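Local coordinates for protein chitinase (Thermococcus chitonophagus, PDB 5XSW) that probably cleaves chitin as an endochitinase, this chain being the C-terminal part of a longer enzyme, at residues Y315-F318 and L319-K323; D324-A327 and E328-I331; E360-W363 and K364-M368; V375-V378 and I379-A383. One frame throughout, in Å; residues are numbered along the deposited sequence.

Contact 1 of 4, residues Y315-F318 and L319-K323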
loop_
_atom_site.group_PDB
_atom_site.type_symbol
_atom_site.label_atom_id
_atom_site.label_comp_id
_atom_site.label_asym_id
_atom_site.label_seq_id
_atom_site.Cartn_x
_atom_site.Cartn_y
_atom_site.Cartn_z
ATOM N N TYR A 315 -17.696 14.370 11.916
ATOM C CA TYR A 315 -18.167 13.132 11.244
ATOM C C TYR A 315 -19.554 12.735 11.754
ATOM O O TYR A 315 -20.467 12.485 10.988
ATOM C CB TYR A 315 -17.174 11.971 11.475
ATOM C CG TYR A 315 -17.406 10.756 10.582
ATOM C CD1 TYR A 315 -18.373 9.831 10.889
ATOM C CD2 TYR A 315 -16.647 10.563 9.383
ATOM C CE1 TYR A 315 -18.585 8.682 10.071
ATOM C CE2 TYR A 315 -16.850 9.439 8.567
ATOM C CZ TYR A 315 -17.807 8.502 8.914
ATOM O OH TYR A 315 -18.005 7.405 8.107
ATOM N N ASN A 316 -19.712 12.647 13.065
ATOM C CA ASN A 316 -21.059 12.330 13.612
ATOM C C ASN A 316 -22.114 13.436 13.299
ATOM O O ASN A 316 -23.286 13.157 13.091
ATOM C CB ASN A 316 -20.961 12.100 15.133
ATOM C CG ASN A 316 -20.187 10.821 15.459
ATOM O OD1 ASN A 316 -20.133 9.929 14.621
ATOM N ND2 ASN A 316 -19.575 10.745 16.627
ATOM N N GLU A 317 -21.644 14.666 13.193
ATOM C CA GLU A 317 -22.533 15.766 12.818
ATOM C C GLU A 317 -23.034 15.543 11.396
ATOM O O GLU A 317 -24.221 15.650 11.122
ATOM C CB GLU A 317 -21.802 17.105 12.979
ATOM C CG GLU A 317 -22.643 18.294 12.605
ATOM C CD GLU A 317 -21.833 19.600 12.551
ATOM O OE1 GLU A 317 -20.597 19.541 12.744
ATOM O OE2 GLU A 317 -22.437 20.682 12.310
ATOM N N PHE A 318 -22.137 15.121 10.494
ATOM C CA PHE A 318 -22.567 14.755 9.143
ATOM C C PHE A 318 -23.568 13.597 9.133
ATOM O O PHE A 318 -24.526 13.624 8.362
ATOM C CB PHE A 318 -21.321 14.397 8.273
ATOM C CG PHE A 318 -21.667 13.982 6.883
ATOM C CD1 PHE A 318 -21.934 14.934 5.914
ATOM C CD2 PHE A 318 -21.768 12.655 6.564
ATOM C CE1 PHE A 318 -22.280 14.563 4.663
ATOM C CE2 PHE A 318 -22.112 12.252 5.270
ATOM C CZ PHE A 318 -22.363 13.198 4.331
ATOM N N LEU A 319 -23.328 12.561 9.943
ATOM C CA LEU A 319 -24.260 11.414 9.986
ATOM C C LEU A 319 -25.676 11.886 10.454
ATOM O O LEU A 319 -26.715 11.444 9.973
ATOM C CB LEU A 319 -23.758 10.332 10.946
ATOM C CG LEU A 319 -22.431 9.532 10.696
ATOM C CD1 LEU A 319 -22.069 8.616 11.878
ATOM C CD2 LEU A 319 -22.549 8.718 9.424
ATOM N N ARG A 320 -25.686 12.782 11.421
ATOM C CA ARG A 320 -26.958 13.341 11.973
ATOM C C ARG A 320 -27.684 14.167 10.893
ATOM O O ARG A 320 -28.864 14.008 10.683
ATOM C CB ARG A 320 -26.589 14.137 13.242
ATOM C CG ARG A 320 -27.644 14.878 14.036
ATOM C CD ARG A 320 -27.082 15.218 15.462
ATOM N NE ARG A 320 -25.995 16.212 15.483
ATOM C CZ ARG A 320 -24.720 15.985 15.861
ATOM N NH1 ARG A 320 -23.846 16.989 15.829
ATOM N NH2 ARG A 320 -24.293 14.780 16.270
ATOM N N LEU A 321 -26.961 14.973 10.122
ATOM C CA LEU A 321 -27.608 15.969 9.247
ATOM C C LEU A 321 -27.849 15.608 7.813
ATOM O O LEU A 321 -28.731 16.208 7.188
ATOM C CB LEU A 321 -26.794 17.271 9.227
ATOM C CG LEU A 321 -26.534 17.988 10.564
ATOM C CD1 LEU A 321 -25.544 19.125 10.416
ATOM C CD2 LEU A 321 -27.837 18.532 11.096
ATOM N N ALA A 322 -27.049 14.689 7.247
ATOM C CA ALA A 322 -27.151 14.428 5.806
ATOM C C ALA A 322 -28.558 14.014 5.419
ATOM O O ALA A 322 -29.175 13.197 6.097
ATOM C CB ALA A 322 -26.130 13.334 5.372
ATOM N N LYS A 323 -29.066 14.531 4.307
ATOM C CA LYS A 323 -30.411 14.100 3.865
ATOM C C LYS A 323 -30.443 12.695 3.273
ATOM O O LYS A 323 -31.487 12.055 3.272
ATOM C CB LYS A 323 -30.994 15.081 2.832
ATOM C CG LYS A 323 -31.589 16.384 3.449
ATOM C CD LYS A 323 -32.127 17.366 2.374
ATOM C CE LYS A 323 -32.234 18.828 2.933
ATOM N NZ LYS A 323 -32.448 19.883 1.859
#
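The last turns of helix 313-321 are held by four successive i-to-i+4 backbone bonds, from Leu319 N to Tyr315 O (3.0 Å) through Ala322 N to Phe318 O (3.0 Å). Ala322 is where the chain leaves helical angles. Its CB stands over one face of the Phe318 ring, 4.1 Å from the centroid and 19° off the normal, a CH-pi contact. Phe318 CG lies anti to the backbone N (chi1 179°), which carries the ring along the helix to this methyl. One turn earlier, Leu319 CD1 meets the edge of the Tyr315 ring, 3.9 Å from CE1. The same methyl is 3.6 Å from Asn316 OD1, whose hydrogen bond goes to Tyr308. Arg320 bends at chi3 and lays a face of its guanidinium over Glu317 CA. The guanidinium and the Glu317 carboxylate are nearly parallel, but Glu317 OE1 stays 5.2 Å from Arg320 NH1, so no salt bridge forms. Tyr315 OH bonds to Glu328 and its ring stacks on Tyr308 of helix 288-311. Phe318 packs between helix 327-338 and helix 353-357, while Leu321 and Glu317 touch Trp353 of the latter.

Contact 2 of 4, residues D324-A327 and E328-I331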
loop_
_atom_site.group_PDB
_atom_site.type_symbol
_atom_site.label_atom_id
_atom_site.label_comp_id
_atom_site.label_asym_id
_atom_site.label_seq_id
_atom_site.Cartn_x
_atom_site.Cartn_y
_atom_site.Cartn_z
ATOM N N ASP A 324 -29.318 12.207 2.753
ATOM C CA ASP A 324 -29.273 10.868 2.136
ATOM C C ASP A 324 -28.952 9.870 3.269
ATOM O O ASP A 324 -27.881 9.926 3.912
ATOM C CB ASP A 324 -28.207 10.831 1.003
ATOM C CG ASP A 324 -28.077 9.460 0.332
ATOM O OD1 ASP A 324 -28.650 8.455 0.803
ATOM O OD2 ASP A 324 -27.410 9.404 -0.713
ATOM N N PRO A 325 -29.901 8.997 3.586
ATOM C CA PRO A 325 -29.635 8.108 4.710
ATOM C C PRO A 325 -28.500 7.051 4.399
ATOM O O PRO A 325 -27.981 6.415 5.300
ATOM C CB PRO A 325 -30.997 7.426 4.926
ATOM C CG PRO A 325 -31.601 7.393 3.575
ATOM C CD PRO A 325 -31.188 8.712 2.931
ATOM N N TRP A 326 -28.115 6.919 3.142
ATOM C CA TRP A 326 -27.063 5.954 2.766
ATOM C C TRP A 326 -25.732 6.704 2.527
ATOM O O TRP A 326 -24.764 6.113 2.013
ATOM C CB TRP A 326 -27.504 5.174 1.529
ATOM C CG TRP A 326 -28.509 4.094 1.792
ATOM C CD1 TRP A 326 -29.876 4.233 1.876
ATOM C CD2 TRP A 326 -28.237 2.703 2.015
ATOM N NE1 TRP A 326 -30.458 3.011 2.147
ATOM C CE2 TRP A 326 -29.482 2.058 2.229
ATOM C CE3 TRP A 326 -27.066 1.949 2.067
ATOM C CZ2 TRP A 326 -29.584 0.686 2.487
ATOM C CZ3 TRP A 326 -27.170 0.587 2.310
ATOM C CH2 TRP A 326 -28.415 -0.028 2.526
ATOM N N ALA A 327 -25.685 7.996 2.901
ATOM C CA ALA A 327 -24.507 8.816 2.639
ATOM C C ALA A 327 -23.178 8.178 3.141
ATOM O O ALA A 327 -22.238 8.118 2.375
ATOM C CB ALA A 327 -24.652 10.199 3.261
ATOM N N GLU A 328 -23.101 7.743 4.401
ATOM C CA GLU A 328 -21.883 7.187 4.929
ATOM C C GLU A 328 -21.424 5.960 4.086
ATOM O O GLU A 328 -20.230 5.811 3.709
ATOM C CB GLU A 328 -22.055 6.778 6.388
ATOM C CG GLU A 328 -20.781 6.074 6.926
ATOM C CD GLU A 328 -20.846 5.710 8.402
ATOM O OE1 GLU A 328 -21.928 5.234 8.847
ATOM O OE2 GLU A 328 -19.821 5.840 9.086
ATOM N N THR A 329 -22.372 5.085 3.826
ATOM C CA THR A 329 -22.105 3.838 3.069
ATOM C C THR A 329 -21.619 4.177 1.649
ATOM O O THR A 329 -20.722 3.525 1.116
ATOM C CB THR A 329 -23.366 2.918 3.033
ATOM O OG1 THR A 329 -23.675 2.533 4.398
ATOM C CG2 THR A 329 -23.068 1.650 2.205
ATOM N N GLU A 330 -22.225 5.170 1.016
ATOM C CA GLU A 330 -21.772 5.604 -0.295
ATOM C C GLU A 330 -20.299 6.118 -0.283
ATOM O O GLU A 330 -19.513 5.766 -1.172
ATOM C CB GLU A 330 -22.690 6.756 -0.821
ATOM C CG GLU A 330 -24.090 6.214 -1.175
ATOM C CD GLU A 330 -25.085 7.354 -1.328
ATOM O OE1 GLU A 330 -24.696 8.393 -1.879
ATOM O OE2 GLU A 330 -26.225 7.212 -0.895
ATOM N N ILE A 331 -19.959 6.937 0.704
ATOM C CA ILE A 331 -18.610 7.505 0.862
ATOM C C ILE A 331 -17.604 6.371 1.087
ATOM O O ILE A 331 -16.543 6.285 0.441
ATOM C CB ILE A 331 -18.557 8.464 2.023
ATOM C CG1 ILE A 331 -19.384 9.721 1.686
ATOM C CG2 ILE A 331 -17.098 8.885 2.336
ATOM C CD1 ILE A 331 -19.572 10.685 2.851
HETATM O O HOH W 1 -25.185 4.534 5.518
HETATM O O HOH W 2 -25.142 7.849 6.407
#
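Two carboxylates approach from opposite directions here, with Asp324 OD2 2.5 Å from Glu330 OE2. Oxygens this close suggest that one of the acids holds a proton, and their buried setting would probably help to keep it there. The planes of the two groups are turned about 50° to each other. The setting is the start of helix 327-338, which follows an Asx turn and a type I beta turn from Asp324 to Ala327. Trp326 is the N-cap residue. A chi1 of 179° swings the Asp324 carboxylate beside its own carbonyl carbon, and OD1 then meets Trp326 N at 2.8 Å. That N-H comes from above the carboxylate plane. OD2 has a second task, accepting a hydrogen bond from Leu362 N. Glu330 reaches back along the helix start with an extended chain, and its OE1 takes a weak bond from Trp363 N. Replacing Asp324 by an alanine would probably leave Trp326 N and Leu362 N without their acceptor and Glu330 OE2 without its close partner. Glu330 N bonds to Trp326 O at 2.9 Å, and Ile331 N to Ala327 O, so the regular helical bonding starts at Trp326 O. Glu328 turns its carboxylate away to a salt bridge with Arg304 and a hydrogen bond with Tyr154. Thr329 and Trp326 lie side by side, with Trp326 CE3 3.9 Å from Thr329 CB. Thr329 OG1 takes part in a bond with Phe151 N and another with a water at 2.7 Å.

Contact 3 of 4, residues E360-W363 and K364-M368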
loop_
_atom_site.group_PDB
_atom_site.type_symbol
_atom_site.label_atom_id
_atom_site.label_comp_id
_atom_site.label_asym_id
_atom_site.label_seq_id
_atom_site.Cartn_x
_atom_site.Cartn_y
_atom_site.Cartn_z
ATOM N N GLU A 360 -30.058 14.692 -1.784
ATOM C CA GLU A 360 -30.966 13.589 -1.552
ATOM C C GLU A 360 -30.311 12.258 -1.896
ATOM O O GLU A 360 -30.567 11.266 -1.246
ATOM C CB GLU A 360 -32.236 13.750 -2.377
ATOM C CG GLU A 360 -33.125 14.913 -1.902
ATOM C CD GLU A 360 -34.538 14.854 -2.479
ATOM O OE1 GLU A 360 -34.854 13.871 -3.196
ATOM O OE2 GLU A 360 -35.328 15.792 -2.216
ATOM N N VAL A 361 -29.502 12.252 -2.956
ATOM C CA VAL A 361 -28.642 11.099 -3.296
ATOM C C VAL A 361 -27.229 11.653 -3.435
ATOM O O VAL A 361 -26.877 12.210 -4.471
ATOM C CB VAL A 361 -29.079 10.436 -4.562
ATOM C CG1 VAL A 361 -28.326 9.111 -4.800
ATOM C CG2 VAL A 361 -30.604 10.178 -4.512
ATOM N N LEU A 362 -26.429 11.489 -2.390
ATOM C CA LEU A 362 -25.060 12.023 -2.360
ATOM C C LEU A 362 -24.241 11.595 -3.599
ATOM O O LEU A 362 -23.624 12.440 -4.252
ATOM C CB LEU A 362 -24.384 11.599 -1.056
ATOM C CG LEU A 362 -22.997 12.194 -0.831
ATOM C CD1 LEU A 362 -23.066 13.717 -0.439
ATOM C CD2 LEU A 362 -22.249 11.397 0.221
ATOM N N TRP A 363 -24.299 10.323 -3.993
ATOM C CA TRP A 363 -23.349 9.871 -4.999
ATOM C C TRP A 363 -23.657 10.492 -6.357
ATOM O O TRP A 363 -22.769 10.677 -7.157
ATOM C CB TRP A 363 -23.302 8.340 -5.112
ATOM C CG TRP A 363 -24.494 7.661 -5.678
ATOM C CD1 TRP A 363 -25.565 7.119 -4.975
ATOM C CD2 TRP A 363 -24.730 7.377 -7.051
ATOM N NE1 TRP A 363 -26.469 6.575 -5.866
ATOM C CE2 TRP A 363 -25.958 6.685 -7.135
ATOM C CE3 TRP A 363 -24.028 7.653 -8.226
ATOM C CZ2 TRP A 363 -26.495 6.277 -8.341
ATOM C CZ3 TRP A 363 -24.558 7.215 -9.428
ATOM C CH2 TRP A 363 -25.777 6.541 -9.472
ATOM N N LYS A 364 -24.914 10.835 -6.608
ATOM C CA LYS A 364 -25.269 11.473 -7.882
ATOM C C LYS A 364 -24.868 12.932 -7.915
ATOM O O LYS A 364 -24.444 13.446 -8.944
ATOM C CB LYS A 364 -26.770 11.332 -8.141
ATOM C CG LYS A 364 -27.153 9.914 -8.542
ATOM C CD LYS A 364 -28.638 9.904 -8.919
ATOM C CE LYS A 364 -29.178 8.482 -9.001
ATOM N NZ LYS A 364 -30.654 8.458 -9.269
ATOM N N GLU A 365 -24.976 13.592 -6.783
ATOM C CA GLU A 365 -24.587 14.995 -6.721
ATOM C C GLU A 365 -23.086 15.180 -6.845
ATOM O O GLU A 365 -22.644 16.206 -7.329
ATOM C CB GLU A 365 -25.048 15.602 -5.421
ATOM C CG GLU A 365 -26.458 16.030 -5.478
ATOM C CD GLU A 365 -26.565 17.478 -5.102
ATOM O OE1 GLU A 365 -25.751 18.278 -5.632
ATOM O OE2 GLU A 365 -27.435 17.799 -4.253
ATOM N N PHE A 366 -22.322 14.234 -6.314
ATOM C CA PHE A 366 -20.879 14.361 -6.262
ATOM C C PHE A 366 -20.144 13.513 -7.286
ATOM O O PHE A 366 -18.929 13.443 -7.271
ATOM C CB PHE A 366 -20.381 14.057 -4.857
ATOM C CG PHE A 366 -20.529 15.204 -3.909
ATOM C CD1 PHE A 366 -21.754 15.503 -3.352
ATOM C CD2 PHE A 366 -19.451 15.995 -3.595
ATOM C CE1 PHE A 366 -21.891 16.564 -2.486
ATOM C CE2 PHE A 366 -19.580 17.056 -2.729
ATOM C CZ PHE A 366 -20.806 17.344 -2.177
ATOM N N ASN A 367 -20.888 12.856 -8.160
ATOM C CA ASN A 367 -20.276 11.986 -9.151
ATOM C C ASN A 367 -19.347 10.945 -8.528
ATOM O O ASN A 367 -18.213 10.796 -8.938
ATOM C CB ASN A 367 -19.570 12.814 -10.215
ATOM C CG ASN A 367 -20.519 13.745 -10.932
ATOM O OD1 ASN A 367 -21.406 13.304 -11.656
ATOM N ND2 ASN A 367 -20.358 15.038 -10.712
ATOM N N MET A 368 -19.849 10.264 -7.508
ATOM C CA MET A 368 -19.109 9.244 -6.774
ATOM C C MET A 368 -19.595 7.849 -7.133
ATOM O O MET A 368 -19.789 7.005 -6.279
ATOM C CB MET A 368 -19.205 9.437 -5.267
ATOM C CG MET A 368 -19.160 10.855 -4.789
ATOM S SD MET A 368 -19.768 10.880 -3.109
ATOM C CE MET A 368 -18.903 9.506 -2.396
#
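Val361 O is gripped by two backbone N-H groups, Glu365 N at 3.3 Å and, more weakly, Lys364 N. Val361 is the N-cap residue of the short helix 362-365. Phe366 N continues the pattern to Leu362 O at 3.0 Å. The far end closes differently. Asn367 has positive phi, and Met368 N then reaches five residues back to a lone pair of Trp363 O, in the carbonyl plane at 3.0 Å. The six-to-one bond and the positive phi resemble a Schellman ending. Among the side chains, Trp363 and its neighbour Lys364 run side by side. Lys364 CG sits over the centre of the six-membered ring, 3.5 Å from the centroid, and CE lies 3.5 Å from Trp363 CZ2. Trp363 CG takes the crowded position between backbone N and carbonyl carbon (chi1 69°), which turns the indole alongside the lysine chain. Leu362 is buried. Its CD1 meets Phe366 CD1 at 3.7 Å, and its CG lies 4.2 Å from Met368 SD. Leu362 also packs on Ala327 and Ile331 of helix 327-338, and Trp363 packs on Val375 and Pro376 of helix 374-386. The chemistry is thus divided: an aliphatic lysine stem shields one indole face, while leucine, phenylalanine and methionine anchor the short helix to its neighbours by apolar contact.

Contact 4 of 4, residues V375-V378 and I379-A383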
loop_
_atom_site.group_PDB
_atom_site.type_symbol
_atom_site.label_atom_id
_atom_site.label_comp_id
_atom_site.label_asym_id
_atom_site.label_seq_id
_atom_site.Cartn_x
_atom_site.Cartn_y
_atom_site.Cartn_z
ATOM N N VAL A 375 -20.757 2.088 -6.710
ATOM C CA VAL A 375 -21.518 2.581 -5.546
ATOM C C VAL A 375 -23.039 2.239 -5.639
ATOM O O VAL A 375 -23.575 1.612 -4.724
ATOM C CB VAL A 375 -21.308 4.121 -5.318
ATOM C CG1 VAL A 375 -22.306 4.694 -4.243
ATOM C CG2 VAL A 375 -19.884 4.338 -4.835
ATOM N N PRO A 376 -23.719 2.610 -6.734
ATOM C CA PRO A 376 -25.142 2.234 -6.768
ATOM C C PRO A 376 -25.367 0.700 -6.729
ATOM O O PRO A 376 -26.356 0.249 -6.182
ATOM C CB PRO A 376 -25.643 2.799 -8.125
ATOM C CG PRO A 376 -24.370 2.972 -8.983
ATOM C CD PRO A 376 -23.321 3.395 -7.937
ATOM N N THR A 377 -24.498 -0.083 -7.335
ATOM C CA THR A 377 -24.665 -1.546 -7.265
ATOM C C THR A 377 -24.578 -2.050 -5.822
ATOM O O THR A 377 -25.437 -2.807 -5.370
ATOM C CB THR A 377 -23.588 -2.278 -8.117
ATOM O OG1 THR A 377 -23.683 -1.844 -9.488
ATOM C CG2 THR A 377 -23.756 -3.834 -8.075
ATOM N N VAL A 378 -23.523 -1.652 -5.113
ATOM C CA VAL A 378 -23.254 -2.214 -3.794
ATOM C C VAL A 378 -24.365 -1.742 -2.833
ATOM O O VAL A 378 -24.884 -2.490 -1.994
ATOM C CB VAL A 378 -21.850 -1.781 -3.296
ATOM C CG1 VAL A 378 -21.678 -2.099 -1.812
ATOM C CG2 VAL A 378 -20.725 -2.567 -4.135
ATOM N N ILE A 379 -24.757 -0.485 -2.992
ATOM C CA ILE A 379 -25.792 0.059 -2.104
ATOM C C ILE A 379 -27.142 -0.589 -2.364
ATOM O O ILE A 379 -27.832 -0.999 -1.414
ATOM C CB ILE A 379 -25.844 1.608 -2.270
ATOM C CG1 ILE A 379 -24.965 2.247 -1.192
ATOM C CG2 ILE A 379 -27.211 2.091 -2.340
ATOM C CD1 ILE A 379 -23.540 2.098 -1.442
ATOM N N ASN A 380 -27.499 -0.742 -3.638
ATOM C CA ASN A 380 -28.752 -1.425 -3.997
ATOM C C ASN A 380 -28.794 -2.871 -3.494
ATOM O O ASN A 380 -29.807 -3.333 -2.955
ATOM C CB ASN A 380 -28.953 -1.394 -5.514
ATOM C CG ASN A 380 -29.307 0.035 -6.001
ATOM O OD1 ASN A 380 -29.970 0.824 -5.291
ATOM N ND2 ASN A 380 -28.818 0.387 -7.174
ATOM N N ILE A 381 -27.698 -3.599 -3.653
ATOM C CA ILE A 381 -27.713 -5.007 -3.204
ATOM C C ILE A 381 -27.766 -5.097 -1.672
ATOM O O ILE A 381 -28.494 -5.944 -1.115
ATOM C CB ILE A 381 -26.478 -5.799 -3.779
ATOM C CG1 ILE A 381 -26.635 -5.926 -5.293
ATOM C CG2 ILE A 381 -26.354 -7.206 -3.148
ATOM C CD1 ILE A 381 -25.429 -6.651 -6.008
ATOM N N THR A 382 -27.008 -4.251 -0.980
ATOM C CA THR A 382 -27.059 -4.248 0.482
ATOM C C THR A 382 -28.512 -3.984 0.949
ATOM O O THR A 382 -29.013 -4.677 1.859
ATOM C CB THR A 382 -26.109 -3.165 1.081
ATOM O OG1 THR A 382 -24.784 -3.382 0.575
ATOM C CG2 THR A 382 -26.036 -3.186 2.624
ATOM N N ALA A 383 -29.150 -2.961 0.367
ATOM C CA ALA A 383 -30.539 -2.613 0.734
ATOM C C ALA A 383 -31.482 -3.806 0.452
ATOM O O ALA A 383 -32.302 -4.159 1.281
ATOM C CB ALA A 383 -31.013 -1.350 -0.038
#
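Ile379 lies alongside Val375 one turn back in helix 374-386, its CD1 4.0 Å from Val375 CG1. The same methyl also comes within 3.3 Å of Val375 O. A chi2 of 74° in Ile379 turns CD1 back toward Val375. A second such pair lies on another side, where Thr377 CG2 meets Ile381 CD1 at 3.9 Å. Asn380 folds its carboxamide back over Pro376 O. ND2 is only 2.7 Å from that oxygen, but the angle is poor for a hydrogen bond; the carbonyl is bonded instead by Asn380 N at 3.0 Å. An alanine in place of Asn380 is likely to open a gap beside Pro376 O and cost the side-chain contact with Tyr171. Val378 O takes two bonds from Thr382, one from N at 2.9 Å and one from OG1 at 2.7 Å. They arrive from opposite faces of the carbonyl plane. Outside the pair, Val378 packs on Phe205 and Lys212 of helix 203-214, and Thr377 OG1 bonds to Gly373 O. The Thr377 side chain is about 6 Å from a bound sugar, and Gly372, His374 and Lys212 belong to the glycan pocket. The chemistry implies a largely buried helix whose two threonine hydroxyls, of Thr377 and Thr382, are bonded to backbone carbonyls, while its valine and isoleucine side chains pack against neighbouring helices.

How the contacts relate
The four contacts follow one another along the chain within the helical part that holds the glycan. Contact 1 closes helix 313-321, and contact 2 opens helix 327-338 right after it, their centres about 10 Å apart. Contact 3, on helix 362-365, returns to within about 9 Å of contact 2, centre to centre. Contact 4, on helix 374-386, lies about 11 Å from contact 2 and about 14 Å from contact 3, again between centres. Contact 2 touches all three others, and contacts 3 and 4 also touch each other. Contacts 1 and 4, centres about 20 Å apart, do not meet. The packing thus runs from helix 313-321 to the helix beside the sugar-binding pocket.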